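Local coordinates for protein 3-deoxy-d-manno-octulosonic-acid transferase (Acinetobacter baumannii, PDB 4BFC) that probably transfers Kdo from CMP-Kdo to a lipid A precursor in lipopolysaccharide biosynthesis, this fragment being the C-terminal domain that binds CMP-Kdo, at residues L66-V77 and I107-A116. Residues are numbered along the deposited sequence; the frame is centred on the assembly and turned at random.
Sequences LNSDRKLVCIVV and IHASTQVYLA
I107 meets strand 72-77 with two branches, its CG2 facing CG2 of V73 and its CD1 lying 4.3 Å from CD1 of I75. The type I turn from H108 to T111 then swings the chain out beside the loop after helix 54-68. There one water donates to both R70 O and A109 O. In one of the two modelled conformers of R70, a second water accepts from NE, and a weak, strongly bent bond (119°) runs from NH2 to S110 O, which lies in the guanidinium plane at its edge.

Q112 carries the largest share of the interface. Its CG lies beside the backbone N (chi1 -69°) and the chain continues extended, which carries the amide past R70 to the end of helix 54-68. NE2 sits over the centre of the guanidinium face in that same R70 conformer, with the two planes 31° apart. The same nitrogen gives one proton to N67 OD1 at 3.1 Å, fairly straight, and the other to L66 O, which it meets from above the carbonyl plane. With OE1 taking a bond from I97 N, both ends of this buried amide are satisfied and its rotation is fixed.

Strand pairing begins at the backbone of Q112, whose O accepts from C74 N at 3.0 Å. V113 presses CG1 to 3.6 Å from V76 CG2, on the sheet face shared with C74 and L115. Y114 bonds through N to C74 O and through O to V76 N, while its CB packs against I75 CG1 on the opposite face. L115 reaches back with CD1 to V76 O, and A116 N closes the series on V76 O at 2.9 Å. Strand 72-78 thus pairs parallel with 113-115 on one side and 43-50 on the other, within a Rossmann-like alpha/beta domain, consistent with the nucleotide-sugar-binding half of a GT-B glycosyltransferase.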
loop_
_atom_site.group_PDB
_atom_site.type_symbol
_atom_site.label_atom_id
_atom_site.label_comp_id
_atom_site.label_asym_id
_atom_site.label_seq_id
_atom_site.Cartn_x
_atom_site.Cartn_y
_atom_site.Cartn_z
ATOM N N LEU A 66 11.883 -8.939 -28.596
ATOM C CA LEU A 66 11.606 -10.288 -28.098
ATOM C C LEU A 66 11.194 -11.201 -29.288
ATOM O O LEU A 66 11.556 -12.362 -29.270
ATOM C CB LEU A 66 10.455 -10.283 -27.048
ATOM C CG LEU A 66 10.769 -9.606 -25.705
ATOM C CD1 LEU A 66 9.503 -9.466 -24.875
ATOM C CD2 LEU A 66 11.777 -10.373 -24.911
ATOM N N ASN A 67 10.485 -10.639 -30.255
ATOM C CA ASN A 67 10.095 -11.395 -31.497
ATOM C C ASN A 67 11.293 -11.660 -32.423
ATOM O O ASN A 67 11.447 -12.793 -32.976
ATOM C CB ASN A 67 8.987 -10.669 -32.288
ATOM C CG ASN A 67 7.660 -10.575 -31.531
ATOM O OD1 ASN A 67 7.326 -11.454 -30.802
ATOM N ND2 ASN A 67 6.932 -9.492 -31.709
ATOM N N SER A 68 12.181 -10.672 -32.573
ATOM C CA SER A 68 13.312 -10.830 -33.497
ATOM C C SER A 68 14.550 -11.548 -32.945
ATOM O O SER A 68 15.290 -12.195 -33.686
ATOM C CB SER A 68 13.643 -9.486 -34.181
ATOM O OG SER A 68 14.473 -8.679 -33.364
ATOM N N ASP A 69 14.753 -11.484 -31.625
ATOM C CA ASP A 69 15.907 -12.021 -30.963
ATOM C C ASP A 69 15.405 -12.910 -29.840
ATOM O O ASP A 69 15.123 -12.397 -28.744
ATOM C CB ASP A 69 16.789 -10.858 -30.430
ATOM C CG ASP A 69 18.064 -11.340 -29.790
ATOM O OD1 ASP A 69 18.274 -12.571 -29.660
ATOM O OD2 ASP A 69 18.888 -10.471 -29.411
ATOM N N ARG A 70 15.303 -14.223 -30.113
ATOM C CA ARG A 70 14.803 -15.266 -29.184
ATOM C C ARG A 70 15.708 -15.494 -27.986
ATOM O O ARG A 70 15.348 -16.236 -27.025
ATOM C CB ARG A 70 14.612 -16.620 -29.908
ATOM C CG ARG A 70 13.460 -16.670 -30.901
ATOM C CD ARG A 70 12.293 -15.786 -30.498
ATOM N NE ARG A 70 11.478 -16.409 -29.453
ATOM C CZ ARG A 70 10.312 -17.011 -29.661
ATOM N NH1 ARG A 70 9.808 -17.066 -30.896
ATOM N NH2 ARG A 70 9.647 -17.560 -28.643
ATOM N N LYS A 71 16.893 -14.897 -28.008
ATOM C CA LYS A 71 17.807 -15.010 -26.875
ATOM C C LYS A 71 17.227 -14.186 -25.686
ATOM O O LYS A 71 17.512 -14.479 -24.533
ATOM C CB LYS A 71 19.206 -14.458 -27.156
ATOM C CG LYS A 71 20.259 -15.462 -27.634
ATOM C CD LYS A 71 21.598 -14.753 -27.909
ATOM C CE LYS A 71 22.239 -14.089 -26.677
ATOM N NZ LYS A 71 23.491 -14.764 -26.189
ATOM N N LEU A 72 16.544 -13.106 -26.011
ATOM C CA LEU A 72 16.123 -12.162 -24.918
ATOM C C LEU A 72 14.961 -12.833 -24.183
ATOM O O LEU A 72 14.142 -13.519 -24.797
ATOM C CB LEU A 72 15.587 -10.847 -25.525
ATOM C CG LEU A 72 16.619 -9.845 -26.016
ATOM C CD1 LEU A 72 15.902 -8.763 -26.787
ATOM C CD2 LEU A 72 17.304 -9.206 -24.810
ATOM N N VAL A 73 14.806 -12.536 -22.900
ATOM C CA VAL A 73 13.558 -12.931 -22.204
ATOM C C VAL A 73 13.420 -11.891 -21.137
ATOM O O VAL A 73 14.433 -11.456 -20.550
ATOM C CB VAL A 73 13.692 -14.304 -21.551
ATOM C CG1 VAL A 73 14.956 -14.480 -20.668
ATOM C CG2 VAL A 73 12.383 -14.670 -20.844
ATOM N N CYS A 74 12.177 -11.482 -20.948
ATOM C CA CYS A 74 11.869 -10.452 -19.885
ATOM C C CYS A 74 11.165 -11.108 -18.719
ATOM O O CYS A 74 10.095 -11.641 -18.877
ATOM C CB CYS A 74 11.028 -9.382 -20.468
ATOM S SG CYS A 74 10.612 -8.100 -19.305
ATOM N N ILE A 75 11.759 -10.967 -17.545
ATOM C CA ILE A 75 11.087 -11.356 -16.281
ATOM C C ILE A 75 10.238 -10.162 -15.807
ATOM O O ILE A 75 10.780 -9.026 -15.724
ATOM C CB ILE A 75 12.116 -11.791 -15.216
ATOM C CG1 ILE A 75 12.910 -13.033 -15.696
ATOM C CG2 ILE A 75 11.359 -12.030 -13.852
ATOM C CD1 ILE A 75 13.928 -13.576 -14.697
ATOM N N VAL A 76 8.962 -10.378 -15.453
ATOM C CA VAL A 76 8.059 -9.275 -14.985
ATOM C C VAL A 76 7.611 -9.588 -13.545
ATOM O O VAL A 76 7.104 -10.675 -13.308
ATOM C CB VAL A 76 6.825 -9.143 -15.920
ATOM C CG1 VAL A 76 5.957 -8.020 -15.412
ATOM C CG2 VAL A 76 7.321 -8.797 -17.342
ATOM N N VAL A 77 7.871 -8.655 -12.620
ATOM C CA VAL A 77 7.563 -8.880 -11.197
ATOM C C VAL A 77 6.641 -7.731 -10.746
ATOM O O VAL A 77 7.113 -6.683 -10.270
ATOM C CB VAL A 77 8.837 -8.961 -10.327
ATOM C CG1 VAL A 77 8.470 -9.522 -8.935
ATOM C CG2 VAL A 77 9.990 -9.698 -11.033
ATOM N N ILE A 107 11.469 -20.947 -17.544
ATOM C CA ILE A 107 11.746 -20.237 -18.797
ATOM C C ILE A 107 12.121 -21.277 -19.880
ATOM O O ILE A 107 13.123 -21.945 -19.701
ATOM C CB ILE A 107 12.904 -19.237 -18.546
ATOM C CG1 ILE A 107 12.358 -18.057 -17.676
ATOM C CG2 ILE A 107 13.485 -18.724 -19.886
ATOM C CD1 ILE A 107 13.411 -17.014 -17.182
ATOM N N HIS A 108 11.286 -21.399 -20.910
ATOM C CA HIS A 108 11.538 -22.367 -22.014
ATOM C C HIS A 108 12.456 -21.640 -22.989
ATOM O O HIS A 108 12.470 -20.402 -22.982
ATOM C CB HIS A 108 10.236 -22.844 -22.738
ATOM C CG HIS A 108 9.093 -23.307 -21.835
ATOM N ND1 HIS A 108 7.854 -23.572 -22.317
ATOM C CD2 HIS A 108 9.030 -23.531 -20.470
ATOM C CE1 HIS A 108 7.037 -23.940 -21.292
ATOM N NE2 HIS A 108 7.758 -23.923 -20.169
ATOM N N ALA A 109 13.183 -22.335 -23.889
ATOM C CA ALA A 109 13.634 -21.642 -25.102
ATOM C C ALA A 109 12.549 -20.706 -25.718
ATOM O O ALA A 109 12.914 -19.654 -26.216
ATOM C CB ALA A 109 14.092 -22.660 -26.182
ATOM N N SER A 110 11.262 -21.089 -25.754
ATOM C CA SER A 110 10.209 -20.328 -26.385
ATOM C C SER A 110 9.692 -19.123 -25.604
ATOM O O SER A 110 8.914 -18.330 -26.122
ATOM C CB SER A 110 8.960 -21.194 -26.667
ATOM O OG SER A 110 8.704 -22.075 -25.579
ATOM N N THR A 111 10.063 -19.090 -24.345
ATOM C CA THR A 111 9.506 -18.075 -23.457
ATOM C C THR A 111 10.043 -16.717 -23.784
ATOM O O THR A 111 11.283 -16.532 -23.878
ATOM C CB THR A 111 9.948 -18.344 -22.041
ATOM O OG1 THR A 111 9.507 -19.640 -21.658
ATOM C CG2 THR A 111 9.345 -17.241 -21.097
ATOM N N GLN A 112 9.127 -15.791 -23.908
ATOM C CA GLN A 112 9.466 -14.392 -24.236
ATOM C C GLN A 112 9.330 -13.573 -22.966
ATOM O O GLN A 112 10.086 -12.617 -22.747
ATOM C CB GLN A 112 8.554 -13.866 -25.306
ATOM C CG GLN A 112 8.809 -14.542 -26.667
ATOM C CD GLN A 112 7.984 -13.947 -27.811
ATOM O OE1 GLN A 112 6.728 -14.020 -27.827
ATOM N NE2 GLN A 112 8.673 -13.317 -28.767
ATOM N N VAL A 113 8.300 -13.896 -22.173
ATOM C CA VAL A 113 8.101 -13.161 -20.886
ATOM C C VAL A 113 7.909 -14.239 -19.816
ATOM O O VAL A 113 7.129 -15.174 -20.006
ATOM C CB VAL A 113 6.851 -12.261 -20.924
ATOM C CG1 VAL A 113 6.585 -11.572 -19.541
ATOM C CG2 VAL A 113 6.980 -11.203 -22.029
ATOM N N TYR A 114 8.620 -14.111 -18.714
ATOM C CA TYR A 114 8.356 -14.933 -17.587
ATOM C C TYR A 114 7.669 -14.074 -16.546
ATOM O O TYR A 114 8.294 -13.148 -16.006
ATOM C CB TYR A 114 9.684 -15.458 -17.059
ATOM C CG TYR A 114 9.489 -16.518 -16.019
ATOM C CD1 TYR A 114 8.930 -17.761 -16.344
ATOM C CD2 TYR A 114 9.824 -16.263 -14.671
ATOM C CE1 TYR A 114 8.754 -18.756 -15.354
ATOM C CE2 TYR A 114 9.696 -17.238 -13.682
ATOM C CZ TYR A 114 9.101 -18.481 -14.037
ATOM O OH TYR A 114 8.977 -19.429 -13.037
ATOM N N LEU A 115 6.390 -14.367 -16.308
ATOM C CA LEU A 115 5.675 -13.648 -15.234
ATOM C C LEU A 115 5.997 -14.292 -13.888
ATOM O O LEU A 115 5.608 -15.471 -13.593
ATOM C CB LEU A 115 4.212 -13.638 -15.509
ATOM C CG LEU A 115 3.311 -12.984 -14.483
ATOM C CD1 LEU A 115 3.677 -11.488 -14.245
ATOM C CD2 LEU A 115 1.863 -13.079 -14.989
ATOM N N ALA A 116 6.753 -13.566 -13.075
ATOM C CA ALA A 116 7.154 -14.031 -11.765
ATOM C C ALA A 116 6.093 -13.684 -10.701
ATOM O O ALA A 116 6.264 -12.814 -9.803
ATOM C CB ALA A 116 8.594 -13.546 -11.399
HETATM O O HOH W 1 12.019 -16.788 -26.974
HETATM O O HOH W 2 15.402 -18.844 -26.945
#